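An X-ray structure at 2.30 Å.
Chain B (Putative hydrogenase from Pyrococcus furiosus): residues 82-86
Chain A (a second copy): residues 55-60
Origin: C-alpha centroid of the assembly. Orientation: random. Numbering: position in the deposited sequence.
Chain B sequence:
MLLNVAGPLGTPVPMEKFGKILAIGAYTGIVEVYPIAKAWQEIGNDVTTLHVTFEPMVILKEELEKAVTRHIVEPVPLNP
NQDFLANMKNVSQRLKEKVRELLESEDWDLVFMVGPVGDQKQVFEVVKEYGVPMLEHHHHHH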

ATOM      1  N   GLN B  82      19.796  27.257 -23.270  1.00 59.35           N
ATOM      2  CA  GLN B  82      18.353  27.162 -23.068  1.00 57.78           C
ATOM      3  C   GLN B  82      18.059  26.745 -21.647  1.00 55.96           C
ATOM      4  O   GLN B  82      18.829  25.993 -21.046  1.00 58.32           O
ATOM      5  CB  GLN B  82      17.735  26.104 -23.964  1.00 56.85           C
ATOM      6  CG  GLN B  82      17.960  26.274 -25.423  1.00 60.03           C
ATOM      7  CD  GLN B  82      17.284  25.172 -26.185  1.00 61.38           C
ATOM      8  OE1 GLN B  82      17.526  23.990 -25.922  1.00 62.36           O
ATOM      9  NE2 GLN B  82      16.418  25.540 -27.128  1.00 62.63           N
ATOM     10  N   ASP B  83      16.932  27.211 -21.117  1.00 54.40           N
ATOM     11  CA  ASP B  83      16.545  26.836 -19.767  1.00 53.49           C
ATOM     12  C   ASP B  83      16.538  25.314 -19.743  1.00 52.63           C
ATOM     13  O   ASP B  83      16.320  24.666 -20.768  1.00 56.24           O
ATOM     14  CB  ASP B  83      15.163  27.419 -19.397  1.00 55.34           C
ATOM     15  CG  ASP B  83      14.031  26.900 -20.274  1.00 60.27           C
ATOM     16  OD1 ASP B  83      14.197  26.840 -21.516  1.00 61.26           O
ATOM     17  OD2 ASP B  83      12.958  26.568 -19.717  1.00 65.06           O
ATOM     18  N   PHE B  84      16.803  24.743 -18.578  1.00 49.39           N
ATOM     19  CA  PHE B  84      16.853  23.299 -18.459  1.00 48.50           C
ATOM     20  C   PHE B  84      15.582  22.598 -18.936  1.00 49.14           C
ATOM     21  O   PHE B  84      15.620  21.457 -19.387  1.00 51.77           O
ATOM     22  CB  PHE B  84      17.158  22.902 -17.017  1.00 39.18           C
ATOM     23  CG  PHE B  84      17.656  21.507 -16.891  1.00 30.51           C
ATOM     24  CD1 PHE B  84      18.765  21.099 -17.619  1.00 32.09           C
ATOM     25  CD2 PHE B  84      17.006  20.591 -16.081  1.00 29.14           C
ATOM     26  CE1 PHE B  84      19.214  19.800 -17.543  1.00 31.40           C
ATOM     27  CE2 PHE B  84      17.445  19.287 -15.997  1.00 29.12           C
ATOM     28  CZ  PHE B  84      18.549  18.883 -16.725  1.00 23.46           C
ATOM     29  N   LEU B  85      14.456  23.284 -18.828  1.00 52.64           N
ATOM     30  CA  LEU B  85      13.184  22.729 -19.262  1.00 50.78           C
ATOM     31  C   LEU B  85      13.222  22.402 -20.759  1.00 49.98           C
ATOM     32  O   LEU B  85      12.782  21.337 -21.189  1.00 51.50           O
ATOM     33  CB  LEU B  85      12.076  23.739 -18.984  1.00 53.03           C
ATOM     34  CG  LEU B  85      10.670  23.302 -19.389  1.00 51.29           C
ATOM     35  CD1 LEU B  85      10.256  22.108 -18.531  1.00 55.22           C
ATOM     36  CD2 LEU B  85       9.690  24.471 -19.213  1.00 51.76           C
ATOM     37  N   ALA B  86      13.749  23.338 -21.541  1.00 48.27           N
ATOM     38  CA  ALA B  86      13.858  23.171 -22.974  1.00 50.12           C
ATOM     39  C   ALA B  86      14.722  21.967 -23.310  1.00 49.76           C
ATOM     40  O   ALA B  86      14.494  21.307 -24.320  1.00 48.52           O
ATOM     41  CB  ALA B  86      14.447  24.418 -23.591  1.00 51.02           C
TER
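Chain A, residues 55-60: EPMVIL

Chain A, a second copy of the same protein, lies across the start of a chain B helix as an irregular segment. No crossing angle applies, because the chain A stretch has no regular helix or strand to supply an axis. The helix of chain B begins at Phe B84, with Asp B83 at the N-cap position. A weak backbone hydrogen bond from Ala B86 N to Asp B83 O, 3.0 Å long, belongs to this first turn. The nearest CA atoms across the stretches are those of Phe B84 and Met A57, 5.6 Å apart. Pro A56, Met A57 and Val A58 meet Phe B84; Ile A59 meets Asp B83, Phe B84 and Leu B85. The two stretches together bury 294 Å², and Phe B84 contributes the largest share.

Glu A55 makes no contact with the chain B stretch. Its side chain is out of reach and exposed.

Pro A56 has phi/psi of -81/20. It meets chain B through its backbone: Pro A56 O lies 3.4 Å from CD1 of Phe B84. The approach to the ring is oblique. The proline ring itself stays farther off.

Met A57 is a selenomethionine, with phi/psi of -133/6. Its CA-to-CB bond points sideways, yet the residue covers one face of the Phe B84 ring. Met A57 CA lies 3.8 Å from the centroid of the Phe B84 ring and 15° off the normal, a CH-pi contact. Further along the side chain, CG of Met A57 comes to 3.5 Å from CE1 of Phe B84. The side chain has chi1 m, chi2 t and chi3 p. Met A57 SE is 4.9 Å from the ring centroid of Phe B84 and 44° off the normal, an oblique sulfur-aromatic contact. The carbonyl of the same residue also touches the ring, with Met A57 O 3.4 Å from Phe B84 CD2.

At Val A58 the backbone becomes extended, with phi/psi of -69/141. The CA-to-CB bond points away from chain B, so the contact comes from the main chain. Val A58 O is 3.6 Å from CB of Phe B84.

Ile A59 is also extended, at -148/158, and its CA-to-CB bond points toward chain B. It is buried, with chi1 t and chi2 p. Its CB lies at the edge of the Phe B84 ring, near the ring plane. Ile A59 CD1 reaches the first helical residues: it is 3.2 Å from Leu B85 N, a tight approach, and 3.5 Å from Leu B85 CB. Ile A59 CD1 is also 4.0 Å from Phe B84 CB and 4.1 Å from Asp B83 OD2. One methyl group thus touches three successive residues.

Leu A60 turns to a positive phi, with phi/psi of 63/8. The end of its side chain comes nearer to chain B, but Leu A60 CD1 stays 5.5 Å from Leu B85 CD1.

No hydrogen bond joins the two stretches. The contact rests on apolar packing and on carbonyl oxygens set against Phe B84.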

ATOM      1  N   GLU A  55      25.141  23.023 -11.671  1.00 52.60           N
ATOM      2  CA  GLU A  55      24.952  24.372 -12.204  1.00 55.81           C
ATOM      3  C   GLU A  55      24.104  24.474 -13.465  1.00 55.98           C
ATOM      4  O   GLU A  55      23.215  25.328 -13.552  1.00 53.05           O
ATOM      5  CB  GLU A  55      26.303  25.039 -12.458  1.00 61.12           C
ATOM      6  CG  GLU A  55      27.087  25.333 -11.188  1.00 67.33           C
ATOM      7  CD  GLU A  55      28.414  26.036 -11.454  1.00 71.02           C
ATOM      8  OE1 GLU A  55      29.146  26.304 -10.477  1.00 69.35           O
ATOM      9  OE2 GLU A  55      28.726  26.317 -12.634  1.00 71.29           O
ATOM     10  N   PRO A  56      24.375  23.616 -14.468  1.00 57.94           N
ATOM     11  CA  PRO A  56      23.618  23.629 -15.727  1.00 57.73           C
ATOM     12  C   PRO A  56      22.267  22.905 -15.684  1.00 58.80           C
ATOM     13  O   PRO A  56      21.724  22.549 -16.728  1.00 62.44           O
ATOM     14  CB  PRO A  56      24.584  22.961 -16.704  1.00 57.18           C
ATOM     15  CG  PRO A  56      25.237  21.931 -15.846  1.00 57.45           C
ATOM     16  CD  PRO A  56      25.541  22.715 -14.575  1.00 55.08           C
HETATM   17  N   MSE A  57      21.719  22.700 -14.493  1.00 57.95           N
HETATM   18  CA  MSE A  57      20.456  21.992 -14.383  1.00 58.96           C
HETATM   19  C   MSE A  57      19.376  22.586 -13.501  1.00 58.73           C
HETATM   20  O   MSE A  57      18.346  21.944 -13.274  1.00 59.70           O
HETATM   21  CB  MSE A  57      20.709  20.572 -13.916  1.00 64.93           C
HETATM   22  CG  MSE A  57      21.460  19.734 -14.903  1.00 74.42           C
HETATM   23 SE   MSE A  57      21.636  17.969 -14.217  1.00 90.07          SE
HETATM   24  CE  MSE A  57      19.796  17.581 -13.753  1.00 81.46           C
ATOM     25  N   VAL A  58      19.589  23.783 -12.978  1.00 58.53           N
ATOM     26  CA  VAL A  58      18.556  24.375 -12.140  1.00 55.57           C
ATOM     27  C   VAL A  58      17.355  24.718 -13.028  1.00 53.13           C
ATOM     28  O   VAL A  58      17.506  25.121 -14.184  1.00 49.00           O
ATOM     29  CB  VAL A  58      19.097  25.622 -11.307  1.00 57.72           C
ATOM     30  CG1 VAL A  58      20.303  26.247 -11.974  1.00 60.96           C
ATOM     31  CG2 VAL A  58      18.006  26.652 -11.104  1.00 56.98           C
ATOM     32  N   ILE A  59      16.158  24.498 -12.499  1.00 53.80           N
ATOM     33  CA  ILE A  59      14.934  24.773 -13.241  1.00 53.28           C
ATOM     34  C   ILE A  59      13.838  25.203 -12.260  1.00 50.68           C
ATOM     35  O   ILE A  59      13.934  24.910 -11.072  1.00 45.46           O
ATOM     36  CB  ILE A  59      14.489  23.493 -14.043  1.00 53.44           C
ATOM     37  CG1 ILE A  59      13.378  23.844 -15.046  1.00 53.70           C
ATOM     38  CG2 ILE A  59      14.054  22.397 -13.079  1.00 47.53           C
ATOM     39  CD1 ILE A  59      13.808  24.842 -16.131  1.00 46.00           C
ATOM     40  N   LEU A  60      12.819  25.907 -12.760  1.00 49.30           N
ATOM     41  CA  LEU A  60      11.687  26.372 -11.956  1.00 47.43           C
ATOM     42  C   LEU A  60      12.027  27.343 -10.850  1.00 46.12           C
ATOM     43  O   LEU A  60      11.161  27.679 -10.056  1.00 40.11           O
ATOM     44  CB  LEU A  60      10.953  25.185 -11.343  1.00 49.78           C
ATOM     45  CG  LEU A  60       9.767  24.583 -12.090  1.00 51.68           C
ATOM     46  CD1 LEU A  60      10.044  24.493 -13.566  1.00 50.18           C
ATOM     47  CD2 LEU A  60       9.477  23.216 -11.512  1.00 52.48           C
TER